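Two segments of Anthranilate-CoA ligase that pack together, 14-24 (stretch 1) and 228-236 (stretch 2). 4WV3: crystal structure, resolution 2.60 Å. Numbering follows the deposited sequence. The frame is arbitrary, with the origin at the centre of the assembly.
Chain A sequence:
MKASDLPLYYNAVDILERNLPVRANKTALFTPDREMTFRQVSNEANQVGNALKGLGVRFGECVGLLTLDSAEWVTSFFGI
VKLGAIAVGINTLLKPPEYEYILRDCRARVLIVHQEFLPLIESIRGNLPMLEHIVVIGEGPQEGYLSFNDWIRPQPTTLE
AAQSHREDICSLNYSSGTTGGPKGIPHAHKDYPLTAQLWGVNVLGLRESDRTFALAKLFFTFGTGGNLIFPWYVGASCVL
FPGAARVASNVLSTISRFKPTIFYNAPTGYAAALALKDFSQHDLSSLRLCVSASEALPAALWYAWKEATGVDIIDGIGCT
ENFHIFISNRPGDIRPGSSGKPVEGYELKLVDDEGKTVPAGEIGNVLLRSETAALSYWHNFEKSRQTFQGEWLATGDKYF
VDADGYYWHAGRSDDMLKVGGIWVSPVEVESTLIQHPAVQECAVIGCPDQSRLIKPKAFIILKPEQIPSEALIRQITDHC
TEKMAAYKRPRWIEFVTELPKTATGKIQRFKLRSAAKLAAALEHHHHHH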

# COMPACT_ATOMS: atom_id res chain seq x y z
N ASP A 14 -2.80 -18.27 12.25
CA ASP A 14 -1.55 -18.98 12.50
C ASP A 14 -0.35 -18.06 12.34
O ASP A 14 0.70 -18.29 12.93
CB ASP A 14 -1.42 -20.19 11.57
CG ASP A 14 -0.16 -20.98 11.82
OD1 ASP A 14 -0.12 -21.74 12.81
OD2 ASP A 14 0.80 -20.84 11.04
N ILE A 15 -0.52 -17.01 11.54
CA ILE A 15 0.51 -15.98 11.37
C ILE A 15 0.94 -15.45 12.73
O ILE A 15 2.12 -15.23 12.99
CB ILE A 15 0.00 -14.82 10.48
CG1 ILE A 15 -0.19 -15.30 9.04
CG2 ILE A 15 0.96 -13.64 10.52
CD1 ILE A 15 1.10 -15.71 8.36
N LEU A 16 -0.04 -15.26 13.61
CA LEU A 16 0.21 -14.87 14.99
C LEU A 16 0.52 -16.08 15.86
O LEU A 16 1.44 -16.05 16.67
CB LEU A 16 -1.01 -14.12 15.55
CG LEU A 16 -1.14 -14.05 17.07
CD1 LEU A 16 -0.04 -13.21 17.69
CD2 LEU A 16 -2.52 -13.52 17.46
N GLU A 17 -0.25 -17.15 15.69
CA GLU A 17 -0.20 -18.29 16.60
C GLU A 17 0.94 -19.28 16.34
O GLU A 17 1.09 -20.26 17.08
CB GLU A 17 -1.55 -19.01 16.63
CG GLU A 17 -2.68 -18.17 17.21
CD GLU A 17 -3.96 -18.96 17.39
OE1 GLU A 17 -3.98 -20.16 17.07
OE2 GLU A 17 -4.96 -18.36 17.86
N ARG A 18 1.74 -19.04 15.30
CA ARG A 18 2.91 -19.87 15.06
C ARG A 18 4.05 -19.43 15.97
O ARG A 18 5.11 -20.06 16.01
CB ARG A 18 3.34 -19.81 13.59
CG ARG A 18 3.87 -18.45 13.15
CD ARG A 18 3.92 -18.33 11.63
NE ARG A 18 4.99 -19.11 11.03
CZ ARG A 18 4.83 -20.29 10.45
NH1 ARG A 18 3.63 -20.85 10.40
NH2 ARG A 18 5.87 -20.93 9.93
N ASN A 19 3.83 -18.34 16.69
CA ASN A 19 4.81 -17.81 17.63
C ASN A 19 4.55 -18.27 19.06
O ASN A 19 5.42 -18.20 19.92
CB ASN A 19 4.83 -16.28 17.59
CG ASN A 19 5.23 -15.75 16.23
OD1 ASN A 19 6.41 -15.77 15.88
ND2 ASN A 19 4.26 -15.27 15.47
N LEU A 20 3.33 -18.74 19.31
CA LEU A 20 2.96 -19.23 20.63
C LEU A 20 3.29 -20.71 20.75
O LEU A 20 3.12 -21.47 19.79
CB LEU A 20 1.47 -18.98 20.90
CG LEU A 20 1.02 -17.54 21.13
CD1 LEU A 20 2.00 -16.79 22.02
CD2 LEU A 20 0.80 -16.79 19.82
N PRO A 21 3.74 -21.14 21.93
CA PRO A 21 3.92 -20.30 23.12
C PRO A 21 5.35 -19.81 23.31
O PRO A 21 5.62 -19.15 24.32
CB PRO A 21 3.56 -21.26 24.25
CG PRO A 21 4.09 -22.58 23.76
CD PRO A 21 3.94 -22.57 22.25
N VAL A 22 6.24 -20.10 22.37
CA VAL A 22 7.66 -19.82 22.55
C VAL A 22 7.98 -18.33 22.73
O VAL A 22 8.79 -17.96 23.58
CB VAL A 22 8.54 -20.44 21.43
CG1 VAL A 22 8.09 -19.95 20.06
CG2 VAL A 22 10.01 -20.13 21.66
N ARG A 23 7.32 -17.48 21.95
CA ARG A 23 7.54 -16.04 22.05
C ARG A 23 6.37 -15.34 22.73
O ARG A 23 6.02 -14.21 22.37
CB ARG A 23 7.77 -15.43 20.66
CG ARG A 23 8.97 -15.99 19.92
CD ARG A 23 9.18 -15.25 18.61
NE ARG A 23 10.22 -15.86 17.79
CZ ARG A 23 9.98 -16.80 16.87
NH1 ARG A 23 8.75 -17.23 16.66
NH2 ARG A 23 10.99 -17.30 16.17
N ALA A 24 5.78 -16.00 23.71
CA ALA A 24 4.63 -15.46 24.42
C ALA A 24 4.93 -14.15 25.13
O ALA A 24 4.07 -13.28 25.23
CB ALA A 24 4.09 -16.48 25.42
N LEU A 228 3.04 -6.17 9.73
CA LEU A 228 2.25 -7.03 10.60
C LEU A 228 2.36 -8.50 10.23
O LEU A 228 2.93 -9.30 10.97
CB LEU A 228 0.78 -6.59 10.59
CG LEU A 228 0.04 -6.65 11.93
CD1 LEU A 228 -1.45 -6.45 11.73
CD2 LEU A 228 0.33 -7.96 12.64
N ILE A 229 1.80 -8.86 9.08
CA ILE A 229 1.77 -10.24 8.63
C ILE A 229 3.17 -10.81 8.41
O ILE A 229 3.48 -11.91 8.87
CB ILE A 229 0.95 -10.40 7.34
CG1 ILE A 229 -0.46 -9.82 7.53
CG2 ILE A 229 0.88 -11.86 6.92
CD1 ILE A 229 -1.23 -10.45 8.67
N PHE A 230 4.00 -10.06 7.71
CA PHE A 230 5.36 -10.51 7.39
C PHE A 230 6.28 -10.63 8.61
O PHE A 230 6.93 -11.66 8.79
CB PHE A 230 6.01 -9.65 6.29
CG PHE A 230 5.25 -9.62 4.98
CD1 PHE A 230 4.15 -10.44 4.77
CD2 PHE A 230 5.64 -8.77 3.96
CE1 PHE A 230 3.46 -10.41 3.57
CE2 PHE A 230 4.96 -8.74 2.76
CZ PHE A 230 3.87 -9.56 2.57
N PRO A 231 6.36 -9.58 9.46
CA PRO A 231 7.26 -9.72 10.61
C PRO A 231 6.80 -10.76 11.63
O PRO A 231 7.64 -11.46 12.20
CB PRO A 231 7.24 -8.32 11.24
CG PRO A 231 5.95 -7.73 10.81
CD PRO A 231 5.74 -8.24 9.42
N TRP A 232 5.50 -10.86 11.87
CA TRP A 232 4.98 -11.82 12.83
C TRP A 232 5.11 -13.26 12.33
O TRP A 232 5.09 -14.21 13.12
CB TRP A 232 3.53 -11.51 13.20
CG TRP A 232 3.39 -10.35 14.15
CD1 TRP A 232 4.36 -9.45 14.48
CD2 TRP A 232 2.23 -9.99 14.90
NE1 TRP A 232 3.86 -8.54 15.38
CE2 TRP A 232 2.56 -8.85 15.66
CE3 TRP A 232 0.93 -10.51 15.00
CZ2 TRP A 232 1.65 -8.22 16.50
CZ3 TRP A 232 0.03 -9.89 15.84
CH2 TRP A 232 0.39 -8.75 16.58
N TYR A 233 5.24 -13.41 11.02
CA TYR A 233 5.42 -14.72 10.41
C TYR A 233 6.77 -15.32 10.80
O TYR A 233 6.92 -16.54 10.84
CB TYR A 233 5.30 -14.61 8.89
CG TYR A 233 5.50 -15.91 8.14
CD1 TYR A 233 4.52 -16.89 8.15
CD2 TYR A 233 6.67 -16.15 7.43
CE1 TYR A 233 4.70 -18.08 7.47
CE2 TYR A 233 6.85 -17.34 6.74
CZ TYR A 233 5.87 -18.30 6.77
OH TYR A 233 6.05 -19.48 6.08
N VAL A 234 7.74 -14.46 11.10
CA VAL A 234 9.07 -14.92 11.49
C VAL A 234 9.39 -14.60 12.95
O VAL A 234 10.47 -14.92 13.44
CB VAL A 234 10.16 -14.31 10.60
CG1 VAL A 234 9.94 -14.71 9.15
CG2 VAL A 234 10.19 -12.80 10.74
N GLY A 235 8.44 -13.98 13.65
CA GLY A 235 8.61 -13.68 15.06
C GLY A 235 9.13 -12.28 15.34
O GLY A 235 9.40 -11.94 16.49
N ALA A 236 9.27 -11.48 14.30
CA ALA A 236 9.73 -10.11 14.44
C ALA A 236 8.63 -9.22 15.03
O ALA A 236 7.45 -9.58 14.99
CB ALA A 236 10.20 -9.56 13.11

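The main bump on stretch 1 is Ile15, whose side chain (chi1 -68°, chi2 -65°) fills a hollow in the helix of stretch 2 lined by Ile229, Trp232 and Tyr233. Its CG2 lies 4.0 Å from Ile229 CG2 and 4.3 Å from Trp232 CB, while its CD1 reaches 3.6 Å from Tyr233 CD1. The backbones run close here, with Ile15 CA 5.2 Å from Tyr233 CA. Beside this knob, Leu16 CD1 meets the Trp232 ring obliquely, 3.8 Å from CZ3.

Ile15 O lies 3.1 Å from Trp232 O, a pairing of two acceptors that cannot bond. Asn19 ND2 donates to Trp232 O at 2.7 Å and 170°, nearly linear, and also to Leu16 O at 3.2 Å. Arg18 NE donates to Tyr233 O at 3.2 Å with a more bent angle, 137°, and Tyr233 CD1 lies over one face of its guanidinium. A salt bridge from Arg18 NH1 to Asp14 OD2, 2.9 Å, holds that group from its own stretch.

The second hollow is at Gly235, the first residue to leave helical phi/psi, with phi 95°. Asn19 OD1 approaches Gly235 CA to 3.1 Å, and the Arg23 guanidinium lays one face over that CA. An ideal CB would sit 2.4 Å from Arg23 CZ, a clash.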